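Local coordinates for mevalonate kinase (PDB 2X7I), which probably catalyses the ATP-dependent phosphorylation of mevalonate to 5-phosphomevalonate, at residues K40-L46 against P86-Q92; F77-I83 against S115-L119; D173-I179 against S275-K281; A230-C236 against I263-L267. The contacts are given in a common frame with arbitrary orientation. Residues are numbered along the deposited sequence.

Contact 1: residues K40-L46 against P86-Q92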
loop_
_atom_site.group_PDB
_atom_site.type_symbol
_atom_site.label_atom_id
_atom_site.label_comp_id
_atom_site.label_asym_id
_atom_site.label_seq_id
_atom_site.Cartn_x
_atom_site.Cartn_y
_atom_site.Cartn_z
ATOM N N LYS A 40 8.077 7.533 -7.316
ATOM C CA LYS A 40 8.308 8.674 -8.198
ATOM C C LYS A 40 8.714 8.183 -9.591
ATOM O O LYS A 40 9.603 7.340 -9.714
ATOM C CB LYS A 40 9.437 9.554 -7.653
ATOM C CG LYS A 40 9.234 10.083 -6.235
ATOM C CD LYS A 40 10.479 10.807 -5.754
ATOM C CE LYS A 40 10.269 11.452 -4.391
ATOM N NZ LYS A 40 10.036 10.439 -3.313
ATOM N N VAL A 41 8.083 8.731 -10.627
ATOM C CA VAL A 41 8.467 8.444 -12.008
ATOM C C VAL A 41 8.872 9.734 -12.727
ATOM O O VAL A 41 8.178 10.747 -12.645
ATOM C CB VAL A 41 7.325 7.729 -12.793
ATOM C CG1 VAL A 41 7.685 7.591 -14.283
ATOM C CG2 VAL A 41 7.020 6.362 -12.165
ATOM N N LEU A 42 10.006 9.682 -13.421
ATOM C CA LEU A 42 10.473 10.781 -14.262
ATOM C C LEU A 42 10.659 10.271 -15.693
ATOM O O LEU A 42 11.282 9.236 -15.908
ATOM C CB LEU A 42 11.791 11.342 -13.722
ATOM C CG LEU A 42 12.484 12.414 -14.570
ATOM C CD1 LEU A 42 11.635 13.683 -14.692
ATOM C CD2 LEU A 42 13.866 12.742 -13.997
ATOM N N ILE A 43 10.112 11.009 -16.658
ATOM C CA ILE A 43 10.254 10.701 -18.079
ATOM C C ILE A 43 10.928 11.888 -18.747
ATOM O O ILE A 43 10.370 12.984 -18.746
ATOM C CB ILE A 43 8.880 10.460 -18.758
ATOM C CG1 ILE A 43 8.029 9.490 -17.925
ATOM C CG2 ILE A 43 9.078 9.958 -20.190
ATOM C CD1 ILE A 43 6.731 9.047 -18.589
ATOM N N GLU A 44 12.117 11.667 -19.307
ATOM C CA GLU A 44 12.908 12.727 -19.939
ATOM C C GLU A 44 13.208 12.453 -21.407
ATOM O O GLU A 44 13.863 11.463 -21.726
ATOM C CB GLU A 44 14.260 12.863 -19.239
ATOM C CG GLU A 44 14.201 13.305 -17.792
ATOM C CD GLU A 44 15.579 13.307 -17.146
ATOM O OE1 GLU A 44 16.054 12.203 -16.763
ATOM O OE2 GLU A 44 16.176 14.402 -17.030
ATOM N N ALA A 45 12.765 13.346 -22.286
ATOM C CA ALA A 45 13.231 13.349 -23.669
ATOM C C ALA A 45 14.700 13.756 -23.687
ATOM O O ALA A 45 15.101 14.676 -22.980
ATOM C CB ALA A 45 12.412 14.301 -24.517
ATOM N N LEU A 46 15.498 13.035 -24.467
ATOM C CA LEU A 46 16.927 13.330 -24.652
ATOM C C LEU A 46 17.141 13.860 -26.075
ATOM O O LEU A 46 16.172 14.083 -26.805
ATOM C CB LEU A 46 17.763 12.069 -24.381
ATOM C CG LEU A 46 18.121 11.741 -22.920
ATOM C CD1 LEU A 46 17.178 12.398 -21.925
ATOM C CD2 LEU A 46 18.122 10.222 -22.734
ATOM N N PRO A 86 14.756 9.669 -28.191
ATOM C CA PRO A 86 15.280 8.912 -27.040
ATOM C C PRO A 86 14.727 9.377 -25.689
ATOM O O PRO A 86 14.703 10.581 -25.418
ATOM C CB PRO A 86 16.791 9.174 -27.106
ATOM C CG PRO A 86 17.065 9.437 -28.547
ATOM C CD PRO A 86 15.847 10.157 -29.063
ATOM N N LEU A 87 14.295 8.414 -24.866
ATOM C CA LEU A 87 13.675 8.665 -23.564
ATOM C C LEU A 87 14.475 8.012 -22.445
ATOM O O LEU A 87 14.906 6.870 -22.569
ATOM C CB LEU A 87 12.265 8.059 -23.505
ATOM C CG LEU A 87 11.022 8.839 -23.926
ATOM C CD1 LEU A 87 9.784 8.062 -23.482
ATOM C CD2 LEU A 87 11.001 10.258 -23.355
ATOM N N ALA A 88 14.642 8.738 -21.344
ATOM C CA ALA A 88 15.204 8.192 -20.117
ATOM C C ALA A 88 14.087 8.168 -19.090
ATOM O O ALA A 88 13.544 9.205 -18.747
ATOM C CB ALA A 88 16.374 9.033 -19.620
ATOM N N VAL A 89 13.729 6.967 -18.642
ATOM C CA VAL A 89 12.678 6.773 -17.652
ATOM C C VAL A 89 13.306 6.299 -16.348
ATOM O O VAL A 89 14.104 5.360 -16.335
ATOM C CB VAL A 89 11.641 5.752 -18.123
ATOM C CG1 VAL A 89 10.568 5.559 -17.058
ATOM C CG2 VAL A 89 11.017 6.205 -19.439
ATOM N N THR A 90 12.946 6.973 -15.260
ATOM C CA THR A 90 13.470 6.686 -13.928
ATOM C C THR A 90 12.285 6.454 -12.985
ATOM O O THR A 90 11.325 7.221 -12.982
ATOM C CB THR A 90 14.353 7.842 -13.407
ATOM O OG1 THR A 90 15.432 8.089 -14.326
ATOM C CG2 THR A 90 14.942 7.503 -12.044
ATOM N N ILE A 91 12.344 5.359 -12.233
ATOM C CA ILE A 91 11.324 4.996 -11.254
ATOM C C ILE A 91 12.058 4.835 -9.934
ATOM O O ILE A 91 13.056 4.128 -9.875
ATOM C CB ILE A 91 10.623 3.645 -11.606
ATOM C CG1 ILE A 91 10.054 3.675 -13.020
ATOM C CG2 ILE A 91 9.476 3.337 -10.632
ATOM C CD1 ILE A 91 10.465 2.478 -13.864
ATOM N N GLN A 92 11.595 5.520 -8.894
ATOM C CA GLN A 92 12.151 5.349 -7.554
ATOM C C GLN A 92 11.058 4.794 -6.657
ATOM O O GLN A 92 9.953 5.307 -6.665
ATOM C CB GLN A 92 12.635 6.683 -6.975
ATOM C CG GLN A 92 13.674 7.427 -7.795
ATOM C CD GLN A 92 13.946 8.816 -7.244
ATOM O OE1 GLN A 92 14.625 8.970 -6.230
ATOM N NE2 GLN A 92 13.403 9.831 -7.899
HETATM O O HOH W 1 14.365 9.777 -16.261
#
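This is an antiparallel pairing of two strands in the mixed sheet of the N-terminal part of the GHMP kinase fold. The axes run at 168° and approach to 4.7 Å. The hydrogen-bonded pairs K40-Q92, L42-T90 and E44-A88 each carry two backbone bonds, among them Q92 N to K40 O and L42 N to T90 O, both 2.8 Å. L46 N to P86 O, 2.7 Å, extends the ladder past the strand end. V41, I43, A45, L87, V89 and I91 share the apolar face, where I43 CG2 meets L87 CD2 at 3.7 Å. The other face, with K40, L42, E44, A88, T90 and Q92, is more polar and partly exposed; a water there lies 3.0 Å from E44 OE1, 2.7 Å from A88 O and 2.8 Å from T90 OG1. Strand 6-16 pairs with 29-45 and strand 53-58 with 87-93, so the contact is internal to the sheet, while helices 103-119 and 70-80 pack on its apolar face through A110, A114, F118, F77 and L70.

Contact 2: residues F77-I83 against S115-L119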
loop_
_atom_site.group_PDB
_atom_site.type_symbol
_atom_site.label_atom_id
_atom_site.label_comp_id
_atom_site.label_asym_id
_atom_site.label_seq_id
_atom_site.Cartn_x
_atom_site.Cartn_y
_atom_site.Cartn_z
ATOM N N PHE A 77 3.501 3.496 -24.020
ATOM C CA PHE A 77 3.501 4.944 -24.008
ATOM C C PHE A 77 4.222 5.515 -25.229
ATOM O O PHE A 77 3.789 6.508 -25.806
ATOM C CB PHE A 77 4.144 5.437 -22.710
ATOM C CG PHE A 77 4.474 6.896 -22.710
ATOM C CD1 PHE A 77 3.491 7.842 -22.447
ATOM C CD2 PHE A 77 5.771 7.324 -22.950
ATOM C CE1 PHE A 77 3.792 9.190 -22.433
ATOM C CE2 PHE A 77 6.074 8.666 -22.937
ATOM C CZ PHE A 77 5.077 9.603 -22.682
ATOM N N VAL A 78 5.315 4.872 -25.619
ATOM C CA VAL A 78 6.116 5.292 -26.757
ATOM C C VAL A 78 5.412 5.056 -28.103
ATOM O O VAL A 78 5.561 5.854 -29.027
ATOM C CB VAL A 78 7.491 4.580 -26.720
ATOM C CG1 VAL A 78 8.205 4.657 -28.070
ATOM C CG2 VAL A 78 8.349 5.175 -25.601
ATOM N N GLU A 79 4.626 3.983 -28.198
ATOM C CA GLU A 79 3.929 3.641 -29.445
ATOM C C GLU A 79 2.593 4.376 -29.613
ATOM O O GLU A 79 2.290 4.885 -30.690
ATOM C CB GLU A 79 3.732 2.120 -29.556
ATOM C CG GLU A 79 5.008 1.353 -29.937
ATOM C CD GLU A 79 5.613 1.809 -31.274
ATOM O OE1 GLU A 79 6.857 1.749 -31.432
ATOM O OE2 GLU A 79 4.845 2.233 -32.172
ATOM N N LEU A 80 1.802 4.437 -28.550
ATOM C CA LEU A 80 0.531 5.176 -28.574
ATOM C C LEU A 80 0.729 6.644 -29.003
ATOM O O LEU A 80 -0.085 7.200 -29.752
ATOM C CB LEU A 80 -0.135 5.128 -27.189
ATOM C CG LEU A 80 -1.648 5.350 -27.071
ATOM C CD1 LEU A 80 -2.398 4.026 -27.262
ATOM C CD2 LEU A 80 -2.025 5.975 -25.716
ATOM N N ASN A 81 1.819 7.250 -28.525
ATOM C CA ASN A 81 2.091 8.676 -28.715
ATOM C C ASN A 81 3.142 8.961 -29.781
ATOM O O ASN A 81 3.639 10.082 -29.882
ATOM C CB ASN A 81 2.539 9.288 -27.386
ATOM C CG ASN A 81 1.460 9.233 -26.331
ATOM O OD1 ASN A 81 0.468 9.952 -26.418
ATOM N ND2 ASN A 81 1.646 8.381 -25.326
ATOM N N ASN A 82 3.484 7.940 -30.565
ATOM C CA ASN A 82 4.444 8.067 -31.656
ATOM C C ASN A 82 5.700 8.852 -31.261
ATOM O O ASN A 82 6.159 9.726 -32.005
ATOM C CB ASN A 82 3.758 8.697 -32.880
ATOM C CG ASN A 82 2.459 7.978 -33.265
ATOM O OD1 ASN A 82 1.418 8.612 -33.477
ATOM N ND2 ASN A 82 2.517 6.650 -33.344
ATOM N N ILE A 83 6.250 8.527 -30.090
ATOM C CA ILE A 83 7.482 9.153 -29.601
ATOM C C ILE A 83 8.710 8.570 -30.297
ATOM O O ILE A 83 9.070 7.409 -30.079
ATOM C CB ILE A 83 7.675 8.958 -28.091
ATOM C CG1 ILE A 83 6.522 9.592 -27.309
ATOM C CG2 ILE A 83 9.008 9.558 -27.639
ATOM C CD1 ILE A 83 6.457 9.110 -25.893
ATOM N N SER A 115 3.320 10.630 -17.385
ATOM C CA SER A 115 3.031 10.555 -18.819
ATOM C C SER A 115 2.274 11.778 -19.298
ATOM O O SER A 115 2.636 12.378 -20.306
ATOM C CB SER A 115 2.203 9.306 -19.151
ATOM O OG SER A 115 2.913 8.133 -18.815
ATOM N N TYR A 116 1.211 12.127 -18.578
ATOM C CA TYR A 116 0.417 13.300 -18.918
ATOM C C TYR A 116 1.214 14.590 -18.757
ATOM O O TYR A 116 1.091 15.499 -19.573
ATOM C CB TYR A 116 -0.860 13.356 -18.083
ATOM C CG TYR A 116 -1.961 12.531 -18.682
ATOM C CD1 TYR A 116 -1.859 11.141 -18.732
ATOM C CD2 TYR A 116 -3.103 13.128 -19.213
ATOM C CE1 TYR A 116 -2.855 10.369 -19.290
ATOM C CE2 TYR A 116 -4.117 12.353 -19.777
ATOM C CZ TYR A 116 -3.979 10.975 -19.803
ATOM O OH TYR A 116 -4.954 10.189 -20.354
ATOM N N ASP A 117 2.022 14.664 -17.707
ATOM C CA ASP A 117 2.863 15.832 -17.470
ATOM C C ASP A 117 3.866 16.036 -18.620
ATOM O O ASP A 117 4.076 17.152 -19.071
ATOM C CB ASP A 117 3.593 15.688 -16.128
ATOM C CG ASP A 117 4.279 16.966 -15.697
ATOM O OD1 ASP A 117 3.683 18.043 -15.891
ATOM O OD2 ASP A 117 5.402 16.893 -15.149
ATOM N N PHE A 118 4.452 14.938 -19.090
ATOM C CA PHE A 118 5.354 14.918 -20.242
ATOM C C PHE A 118 4.690 15.422 -21.530
ATOM O O PHE A 118 5.244 16.264 -22.241
ATOM C CB PHE A 118 5.852 13.481 -20.434
ATOM C CG PHE A 118 6.837 13.296 -21.552
ATOM C CD1 PHE A 118 8.195 13.374 -21.310
ATOM C CD2 PHE A 118 6.404 12.973 -22.832
ATOM C CE1 PHE A 118 9.106 13.153 -22.317
ATOM C CE2 PHE A 118 7.317 12.760 -23.857
ATOM C CZ PHE A 118 8.673 12.851 -23.595
ATOM N N LEU A 119 3.503 14.905 -21.823
ATOM C CA LEU A 119 2.757 15.310 -23.016
ATOM C C LEU A 119 2.121 16.697 -22.884
ATOM O O LEU A 119 1.631 17.249 -23.870
ATOM C CB LEU A 119 1.691 14.268 -23.351
ATOM C CG LEU A 119 2.254 12.897 -23.736
ATOM C CD1 LEU A 119 1.167 11.820 -23.667
ATOM C CD2 LEU A 119 2.913 12.948 -25.124
#
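Two helix C-terminal regions meet through their side chains here, in the helical layer that lies on the N-terminal sheet of the GHMP kinase fold. Helix 70-80 ends in a Schellman motif: I83 N donates a hydrogen bond to V78 O at 3.0 Å, N82 N donates one to E79 O at 3.3 Å, and N82 is the C-prime residue with a positive phi of 45°. After this turn I83 CD1 lies 4.3 Å from F118 CE2. F77 has the most surface buried in the contact, 74 Å². Its ring points its edge at the face of F118 in an offset edge-to-face pair, with centroids 5.7 Å apart and planes at 74°; the closest atoms are F77 CZ and F118 CD2, 3.6 Å apart. F77 CE1 also meets S115 CB at 3.6 Å and L119 CD1 at 3.9 Å, so the ring sits against three residues of helix 103-119. No hydrogen bond links the segments. Towards the sheet, L87 touches F77 and F118, and I43 touches S115 and F118, which ties both helices to the strands. At the margin, N81 ND2 donates to F77 O at 2.9 Å, while N81 OD1 lies 3.4 Å from L119 CD1.

Contact 3: residues D173-I179 against S275-K281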
loop_
_atom_site.group_PDB
_atom_site.type_symbol
_atom_site.label_atom_id
_atom_site.label_comp_id
_atom_site.label_asym_id
_atom_site.label_seq_id
_atom_site.Cartn_x
_atom_site.Cartn_y
_atom_site.Cartn_z
ATOM N N ASP A 173 -6.169 10.736 15.696
ATOM C CA ASP A 173 -5.127 11.303 16.537
ATOM C C ASP A 173 -4.201 10.185 17.033
ATOM O O ASP A 173 -4.328 9.694 18.161
ATOM C CB ASP A 173 -5.772 12.063 17.706
ATOM C CG ASP A 173 -4.760 12.743 18.612
ATOM O OD1 ASP A 173 -5.165 13.147 19.728
ATOM O OD2 ASP A 173 -3.578 12.882 18.225
ATOM N N GLY A 174 -3.265 9.788 16.178
ATOM C CA GLY A 174 -2.347 8.714 16.512
ATOM C C GLY A 174 -1.438 8.306 15.373
ATOM O O GLY A 174 -1.436 8.921 14.303
ATOM N N TYR A 175 -0.656 7.258 15.623
ATOM C CA TYR A 175 0.359 6.797 14.696
ATOM C C TYR A 175 0.255 5.301 14.522
ATOM O O TYR A 175 -0.207 4.579 15.414
ATOM C CB TYR A 175 1.753 7.159 15.214
ATOM C CG TYR A 175 2.031 8.646 15.184
ATOM C CD1 TYR A 175 1.447 9.506 16.119
ATOM C CD2 TYR A 175 2.853 9.198 14.207
ATOM C CE1 TYR A 175 1.684 10.874 16.083
ATOM C CE2 TYR A 175 3.103 10.558 14.170
ATOM C CZ TYR A 175 2.519 11.393 15.110
ATOM O OH TYR A 175 2.767 12.744 15.070
ATOM N N MET A 176 0.687 4.846 13.354
ATOM C CA MET A 176 0.685 3.436 13.020
ATOM C C MET A 176 2.071 3.091 12.511
ATOM O O MET A 176 2.550 3.700 11.547
ATOM C CB MET A 176 -0.377 3.145 11.957
ATOM C CG MET A 176 -0.387 1.705 11.460
ATOM S SD MET A 176 -1.762 1.339 10.363
ATOM C CE MET A 176 -1.409 2.367 8.936
ATOM N N VAL A 177 2.732 2.149 13.184
ATOM C CA VAL A 177 3.995 1.592 12.693
ATOM C C VAL A 177 3.680 0.431 11.760
ATOM O O VAL A 177 2.961 -0.488 12.132
ATOM C CB VAL A 177 4.898 1.084 13.838
ATOM C CG1 VAL A 177 6.175 0.466 13.280
ATOM C CG2 VAL A 177 5.227 2.214 14.792
ATOM N N VAL A 178 4.216 0.491 10.549
ATOM C CA VAL A 178 4.031 -0.544 9.551
ATOM C C VAL A 178 5.321 -1.342 9.475
ATOM O O VAL A 178 6.381 -0.780 9.238
ATOM C CB VAL A 178 3.689 0.078 8.189
ATOM C CG1 VAL A 178 3.591 -0.987 7.105
ATOM C CG2 VAL A 178 2.392 0.878 8.291
ATOM N N ILE A 179 5.231 -2.646 9.711
ATOM C CA ILE A 179 6.398 -3.521 9.716
ATOM C C ILE A 179 6.323 -4.562 8.596
ATOM O O ILE A 179 5.307 -5.214 8.419
ATOM C CB ILE A 179 6.525 -4.259 11.054
ATOM C CG1 ILE A 179 6.720 -3.265 12.202
ATOM C CG2 ILE A 179 7.679 -5.258 11.000
ATOM C CD1 ILE A 179 6.361 -3.818 13.572
ATOM N N SER A 275 1.936 -6.782 5.915
ATOM C CA SER A 275 2.481 -5.878 6.919
ATOM C C SER A 275 2.021 -6.311 8.304
ATOM O O SER A 275 0.999 -7.003 8.450
ATOM C CB SER A 275 2.021 -4.439 6.660
ATOM O OG SER A 275 2.472 -3.982 5.396
ATOM N N MET A 276 2.796 -5.919 9.310
ATOM C CA MET A 276 2.306 -5.886 10.686
ATOM C C MET A 276 2.023 -4.425 10.953
ATOM O O MET A 276 2.847 -3.570 10.621
ATOM C CB MET A 276 3.341 -6.421 11.677
ATOM C CG MET A 276 2.783 -6.642 13.080
ATOM S SD MET A 276 3.921 -7.476 14.217
ATOM C CE MET A 276 4.743 -6.064 14.899
ATOM N N LEU A 277 0.854 -4.140 11.514
ATOM C CA LEU A 277 0.445 -2.778 11.833
ATOM C C LEU A 277 0.361 -2.618 13.357
ATOM O O LEU A 277 -0.385 -3.350 14.011
ATOM C CB LEU A 277 -0.915 -2.472 11.193
ATOM C CG LEU A 277 -1.104 -2.885 9.726
ATOM C CD1 LEU A 277 -2.538 -2.695 9.269
ATOM C CD2 LEU A 277 -0.159 -2.120 8.825
ATOM N N LEU A 278 1.125 -1.678 13.914
ATOM C CA LEU A 278 1.089 -1.403 15.358
ATOM C C LEU A 278 0.650 0.035 15.599
ATOM O O LEU A 278 1.113 0.947 14.921
ATOM C CB LEU A 278 2.465 -1.630 16.008
ATOM C CG LEU A 278 3.081 -3.026 15.829
ATOM C CD1 LEU A 278 4.529 -3.069 16.334
ATOM C CD2 LEU A 278 2.238 -4.068 16.526
ATOM N N LEU A 279 -0.233 0.230 16.575
ATOM C CA LEU A 279 -0.786 1.539 16.864
ATOM C C LEU A 279 -0.090 2.157 18.071
ATOM O O LEU A 279 0.066 1.515 19.106
ATOM C CB LEU A 279 -2.296 1.441 17.104
ATOM C CG LEU A 279 -3.163 1.000 15.919
ATOM C CD1 LEU A 279 -4.637 1.215 16.235
ATOM C CD2 LEU A 279 -2.794 1.740 14.631
ATOM N N ALA A 280 0.344 3.405 17.911
ATOM C CA ALA A 280 1.018 4.154 18.969
ATOM C C ALA A 280 0.319 5.488 19.106
ATOM O O ALA A 280 -0.213 6.011 18.129
ATOM C CB ALA A 280 2.470 4.362 18.626
ATOM N N LYS A 281 0.324 6.029 20.321
ATOM C CA LYS A 281 -0.372 7.274 20.623
ATOM C C LYS A 281 0.372 8.510 20.106
ATOM O O LYS A 281 -0.264 9.502 19.738
ATOM C CB LYS A 281 -0.591 7.411 22.137
ATOM C CG LYS A 281 -1.454 6.307 22.739
ATOM C CD LYS A 281 -1.617 6.472 24.260
ATOM C CE LYS A 281 -2.797 5.667 24.804
ATOM N NZ LYS A 281 -3.110 6.038 26.232
HETATM O O HOH W 2 -3.295 9.110 20.939
#
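Strands 175-179 and 276-280 run antiparallel, at 155° between axes that approach to 4.4 Å. Three hydrogen-bonded pairs set the register, each with two backbone bonds: Y175 N to A280 O and A280 N to Y175 O are both 2.8 Å, V177 N to L278 O and I179 N to M276 O both 2.7 Å. Between them, the non-hydrogen-bonded pairs M176-L279 and V178-L277 bring CA atoms to 4.5 and 4.8 Å. On their face, M176 CB meets L279 CD2 at 3.9 Å and V178 CG2 meets L277 CD2 at 4.0 Å. The opposite face holds Y175, V177, I179, M276, L278 and A280, with V177 CB 4.2 Å from L278 CB; helices 283-295 and 248-259 pack there through I289, V293 and M254. Beyond the Y175-A280 pair a water donates to D173 O at 3.0 Å and K281 O at 3.3 Å. Mostly apolar and buried, this central pair of the four-stranded sheet in the C-terminal part of the GHMP kinase fold is held by main-chain hydrogen bonds.

Contact 4: residues A230-C236 against I263-L267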
loop_
_atom_site.group_PDB
_atom_site.type_symbol
_atom_site.label_atom_id
_atom_site.label_comp_id
_atom_site.label_asym_id
_atom_site.label_seq_id
_atom_site.Cartn_x
_atom_site.Cartn_y
_atom_site.Cartn_z
ATOM N N ALA A 230 -8.019 0.866 18.048
ATOM C CA ALA A 230 -7.109 0.006 18.807
ATOM C C ALA A 230 -7.821 -1.272 19.298
ATOM O O ALA A 230 -7.328 -2.387 19.112
ATOM C CB ALA A 230 -6.518 0.780 19.988
ATOM N N ASP A 231 -8.989 -1.100 19.905
ATOM C CA ASP A 231 -9.835 -2.221 20.299
ATOM C C ASP A 231 -10.056 -3.167 19.109
ATOM O O ASP A 231 -9.767 -4.362 19.192
ATOM C CB ASP A 231 -11.163 -1.691 20.843
ATOM C CG ASP A 231 -12.166 -2.787 21.153
ATOM O OD1 ASP A 231 -11.807 -3.982 21.160
ATOM O OD2 ASP A 231 -13.337 -2.442 21.397
ATOM N N ILE A 232 -10.531 -2.616 17.999
ATOM C CA ILE A 232 -10.807 -3.393 16.786
ATOM C C ILE A 232 -9.572 -4.134 16.265
ATOM O O ILE A 232 -9.670 -5.298 15.896
ATOM C CB ILE A 232 -11.429 -2.493 15.679
ATOM C CG1 ILE A 232 -12.856 -2.099 16.086
ATOM C CG2 ILE A 232 -11.443 -3.196 14.338
ATOM C CD1 ILE A 232 -13.439 -0.980 15.277
ATOM N N PHE A 233 -8.417 -3.473 16.247
ATOM C CA PHE A 233 -7.162 -4.142 15.850
ATOM C C PHE A 233 -6.906 -5.369 16.731
ATOM O O PHE A 233 -6.604 -6.444 16.228
ATOM C CB PHE A 233 -5.964 -3.196 15.961
ATOM C CG PHE A 233 -5.638 -2.432 14.692
ATOM C CD1 PHE A 233 -6.636 -1.984 13.832
ATOM C CD2 PHE A 233 -4.320 -2.137 14.382
ATOM C CE1 PHE A 233 -6.321 -1.275 12.679
ATOM C CE2 PHE A 233 -3.997 -1.434 13.229
ATOM C CZ PHE A 233 -5.008 -1.001 12.380
ATOM N N ASN A 234 -7.032 -5.196 18.048
ATOM C CA ASN A 234 -6.725 -6.261 19.006
ATOM C C ASN A 234 -7.748 -7.401 18.958
ATOM O O ASN A 234 -7.398 -8.568 19.157
ATOM C CB ASN A 234 -6.613 -5.687 20.423
ATOM C CG ASN A 234 -5.374 -4.808 20.607
ATOM O OD1 ASN A 234 -4.279 -5.166 20.164
ATOM N ND2 ASN A 234 -5.539 -3.674 21.293
ATOM N N GLU A 235 -9.003 -7.058 18.674
ATOM C CA GLU A 235 -10.046 -8.061 18.446
ATOM C C GLU A 235 -9.790 -8.870 17.185
ATOM O O GLU A 235 -9.949 -10.090 17.195
ATOM C CB GLU A 235 -11.442 -7.419 18.397
ATOM C CG GLU A 235 -11.859 -6.842 19.738
ATOM C CD GLU A 235 -13.362 -6.689 19.912
ATOM O OE1 GLU A 235 -14.120 -7.623 19.542
ATOM O OE2 GLU A 235 -13.787 -5.650 20.462
ATOM N N CYS A 236 -9.388 -8.197 16.105
ATOM C CA CYS A 236 -9.045 -8.862 14.837
ATOM C C CYS A 236 -7.956 -9.899 15.060
ATOM O O CYS A 236 -8.055 -11.038 14.607
ATOM C CB CYS A 236 -8.521 -7.860 13.798
ATOM S SG CYS A 236 -9.715 -6.713 13.097
ATOM N N ILE A 263 -0.088 0.039 21.505
ATOM C CA ILE A 263 -1.338 -0.247 22.213
ATOM C C ILE A 263 -2.204 -1.246 21.481
ATOM O O ILE A 263 -3.208 -1.703 22.018
ATOM C CB ILE A 263 -2.182 1.039 22.490
ATOM C CG1 ILE A 263 -2.686 1.692 21.193
ATOM C CG2 ILE A 263 -1.377 2.038 23.310
ATOM C CD1 ILE A 263 -3.582 2.890 21.438
ATOM N N ALA A 264 -1.821 -1.579 20.253
ATOM C CA ALA A 264 -2.573 -2.529 19.439
ATOM C C ALA A 264 -1.703 -3.082 18.313
ATOM O O ALA A 264 -0.705 -2.471 17.936
ATOM C CB ALA A 264 -3.833 -1.866 18.869
ATOM N N GLY A 265 -2.103 -4.231 17.780
ATOM C CA GLY A 265 -1.378 -4.893 16.705
ATOM C C GLY A 265 -2.254 -5.854 15.919
ATOM O O GLY A 265 -3.154 -6.492 16.482
ATOM N N LYS A 266 -2.009 -5.932 14.610
ATOM C CA LYS A 266 -2.626 -6.941 13.743
ATOM C C LYS A 266 -1.833 -7.126 12.461
ATOM O O LYS A 266 -0.980 -6.317 12.116
ATOM C CB LYS A 266 -4.074 -6.577 13.391
ATOM C CG LYS A 266 -4.249 -5.437 12.365
ATOM C CD LYS A 266 -5.717 -5.178 12.049
ATOM C CE LYS A 266 -6.349 -6.259 11.157
ATOM N NZ LYS A 266 -5.843 -6.241 9.755
ATOM N N LEU A 267 -2.124 -8.211 11.761
ATOM C CA LEU A 267 -1.555 -8.474 10.451
ATOM C C LEU A 267 -2.532 -7.986 9.395
ATOM O O LEU A 267 -3.743 -7.969 9.613
ATOM C CB LEU A 267 -1.316 -9.970 10.278
ATOM C CG LEU A 267 -0.392 -10.641 11.298
ATOM C CD1 LEU A 267 -0.313 -12.145 11.038
ATOM C CD2 LEU A 267 0.998 -10.017 11.272
HETATM O O HOH W 3 -2.961 -7.245 19.088
#
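K266, with 81 Å² buried by the contact, sets its CD over the face of the F233 ring (66 Å² buried), the chain beyond rising away from it. K266 CD stands 3.8 Å from the F233 ring centroid and 12° off the normal, a CH-pi contact. Its NZ, 5.9 Å from that centroid, offers at most a weak cation-pi attraction and donates to L267 O at 2.7 Å and to L17 O. A264, third with 55 Å², fits its CB against A230 CB at 3.9 Å and F233 CB at 3.8 Å. These contacts pack helix 226-243 against 264-267, within the chain an outermost strand of the antiparallel sheet in the C-terminal part of the GHMP kinase fold; the axes cross at 48° and approach to 6.5 Å. N234 bridges to the strand backbone: its ND2 donates to I263 O at 3.1 Å, its OD1 accepts a weak bond from G265 N at 3.4 Å, and a water donates to N234 OD1 and to G265 O, both at 2.7 Å.

Overall arrangement
From the N terminus, residues 40-46 pair with 86-92, closing contact 1, and within that loop helix 70-80 brings 77-83, whose partner 115-119 comes only after contact 1 has closed; contacts 1 and 2 therefore cross. They also touch, with L87 CD2 3.5 Å from F118 CZ, tying sheet and helices of the N-terminal part together. Further along, 173-179 and 275-281 close contact 3 across 95 residues that contain all of contact 4, which therefore nests within it. Strands 264-267 and 276-280 are sheet neighbours, and L277 N to K266 O, 2.9 Å, is a probable hydrogen bond. The centres of contacts 1 and 3 are about 34 Å apart, on opposite sides of the chain's centre.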